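Local coordinates for PaaX domain-containing protein, C-domain protein (Mycobacterium tuberculosis, PDB 3KFW) that is of unknown function but probably acts as a DNA-binding transcriptional regulator of the PaaX family, at residues L196-L201 with A208-A213. Residues are numbered along the deposited sequence; the frame is centred on the assembly and turned at random.
Sequences LTDPML and ADWPGA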
loop_
_atom_site.group_PDB
_atom_site.type_symbol
_atom_site.label_atom_id
_atom_site.label_comp_id
_atom_site.label_asym_id
_atom_site.label_seq_id
_atom_site.Cartn_x
_atom_site.Cartn_y
_atom_site.Cartn_z
ATOM N N LEU A 196 10.184 -16.553 21.097
ATOM C CA LEU A 196 10.906 -15.834 20.056
ATOM C C LEU A 196 10.009 -14.804 19.425
ATOM O O LEU A 196 10.511 -13.767 18.940
ATOM C CB LEU A 196 11.424 -16.790 18.969
ATOM C CG LEU A 196 12.768 -17.522 19.205
ATOM C CD1 LEU A 196 13.103 -18.322 17.942
ATOM C CD2 LEU A 196 13.910 -16.580 19.548
ATOM N N THR A 197 8.702 -15.113 19.425
ATOM C CA THR A 197 7.678 -14.249 18.866
ATOM C C THR A 197 7.012 -13.366 19.907
ATOM O O THR A 197 6.055 -12.670 19.574
ATOM C CB THR A 197 6.531 -15.032 18.110
ATOM O OG1 THR A 197 5.620 -15.583 19.042
ATOM C CG2 THR A 197 7.069 -16.158 17.157
ATOM N N ASP A 198 7.488 -13.410 21.167
ATOM C CA ASP A 198 6.878 -12.649 22.240
ATOM C C ASP A 198 6.913 -11.151 21.905
ATOM O O ASP A 198 7.996 -10.604 21.595
ATOM C CB ASP A 198 7.631 -12.891 23.535
ATOM C CG ASP A 198 6.911 -12.288 24.784
ATOM O OD1 ASP A 198 6.105 -11.314 24.718
ATOM O OD2 ASP A 198 7.167 -12.823 25.869
ATOM N N PRO A 199 5.739 -10.476 21.973
ATOM C CA PRO A 199 5.809 -9.058 21.663
ATOM C C PRO A 199 6.443 -8.207 22.751
ATOM O O PRO A 199 6.644 -7.022 22.527
ATOM C CB PRO A 199 4.355 -8.672 21.392
ATOM C CG PRO A 199 3.560 -9.719 22.027
ATOM C CD PRO A 199 4.353 -10.962 21.933
HETATM N N MSE A 200 6.776 -8.806 23.908
HETATM C CA MSE A 200 7.618 -8.151 24.916
HETATM C C MSE A 200 6.994 -6.866 25.356
HETATM O O MSE A 200 7.670 -5.834 25.359
HETATM C CB MSE A 200 8.942 -7.796 24.276
HETATM C CG MSE A 200 10.080 -8.063 25.114
HETATM SE SE MSE A 200 10.026 -9.973 25.326
HETATM C CE MSE A 200 11.188 -10.516 23.863
ATOM N N LEU A 201 5.700 -6.926 25.692
ATOM C CA LEU A 201 4.920 -5.733 25.949
ATOM C C LEU A 201 5.240 -5.199 27.340
ATOM O O LEU A 201 5.488 -5.976 28.257
ATOM C CB LEU A 201 3.410 -6.039 25.821
ATOM C CG LEU A 201 2.767 -6.262 24.433
ATOM C CD1 LEU A 201 1.318 -6.633 24.519
ATOM C CD2 LEU A 201 2.866 -5.035 23.532
ATOM N N ALA A 208 -3.989 -9.818 31.929
ATOM C CA ALA A 208 -3.649 -10.583 33.139
ATOM C C ALA A 208 -3.578 -12.108 32.941
ATOM O O ALA A 208 -3.037 -12.811 33.791
ATOM C CB ALA A 208 -4.616 -10.260 34.255
ATOM N N ASP A 209 -4.162 -12.614 31.844
ATOM C CA ASP A 209 -3.970 -14.008 31.471
ATOM C C ASP A 209 -2.755 -14.192 30.520
ATOM O O ASP A 209 -2.636 -15.226 29.887
ATOM C CB ASP A 209 -5.251 -14.670 30.931
ATOM C CG ASP A 209 -5.766 -14.029 29.630
ATOM O OD1 ASP A 209 -5.363 -12.862 29.340
ATOM O OD2 ASP A 209 -6.574 -14.702 28.894
ATOM N N TRP A 210 -1.848 -13.220 30.467
ATOM C CA TRP A 210 -0.648 -13.346 29.653
ATOM C C TRP A 210 0.305 -14.479 30.191
ATOM O O TRP A 210 0.733 -14.416 31.356
ATOM C CB TRP A 210 0.078 -11.996 29.627
ATOM C CG TRP A 210 1.180 -11.965 28.643
ATOM C CD1 TRP A 210 2.520 -12.042 28.913
ATOM C CD2 TRP A 210 1.063 -11.853 27.195
ATOM N NE1 TRP A 210 3.239 -11.985 27.733
ATOM C CE2 TRP A 210 2.387 -11.879 26.668
ATOM C CE3 TRP A 210 -0.023 -11.755 26.308
ATOM C CZ2 TRP A 210 2.656 -11.793 25.300
ATOM C CZ3 TRP A 210 0.224 -11.670 24.941
ATOM C CH2 TRP A 210 1.560 -11.688 24.442
ATOM N N PRO A 211 0.614 -15.508 29.361
ATOM C CA PRO A 211 1.458 -16.664 29.780
ATOM C C PRO A 211 3.003 -16.492 29.703
ATOM O O PRO A 211 3.713 -17.458 29.897
ATOM C CB PRO A 211 1.016 -17.800 28.816
ATOM C CG PRO A 211 0.658 -17.079 27.536
ATOM C CD PRO A 211 0.095 -15.689 27.983
ATOM N N GLY A 212 3.512 -15.285 29.464
ATOM C CA GLY A 212 4.963 -15.039 29.283
ATOM C C GLY A 212 5.848 -15.535 30.413
ATOM O O GLY A 212 6.781 -16.328 30.187
ATOM N N ALA A 213 5.552 -15.085 31.625
ATOM C CA ALA A 213 6.296 -15.449 32.836
ATOM C C ALA A 213 6.239 -16.962 33.148
ATOM O O ALA A 213 7.269 -17.585 33.548
ATOM C CB ALA A 213 5.799 -14.635 34.018
#
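Trp210 presents the far rim of its benzo ring to Asp198 and Pro199, closing the connection between helices 181-195 and 212-234 of the PaaX-like C-terminal domain, where 196-201 contains an Asx turn. The evidence for that turn is the bond from Met200 N to Asp198 OD1, 2.7 Å long and nearly straight at 166°; the donor meets the oxygen from above the carboxylate plane. The same OD1 lies 3.5 Å from Trp210 CZ2, near the indole plane, so this oxygen sits at the ring edge, with the carboxylate plane turned 48° from that of the ring. Such an approach would suit the weakly positive rim of an aromatic ring. The other oxygen, OD2, forms a salt bridge with Arg216 in helix 212-234, so one oxygen closes the turn and the other ties it to that helix.

The Trp210 side chain leaves the backbone toward 196-201, and with CG anti to the backbone N (chi1 -170°) the benzo ring reaches Pro199, which comes to meet it from the opposite direction. Pro199 CD lies at the ring edge, close to the indole plane, 3.8 Å from Trp210 CH2. On one face, Pro211, the N-cap residue of helix 212-234, places CD 3.8 Å above the Trp210 ring plane, offset toward the rim. Trp164 of helix 161-177 stacks with the indole. The closest apolar approach joins Pro199 CG to Trp210 CH2 at 3.7 Å.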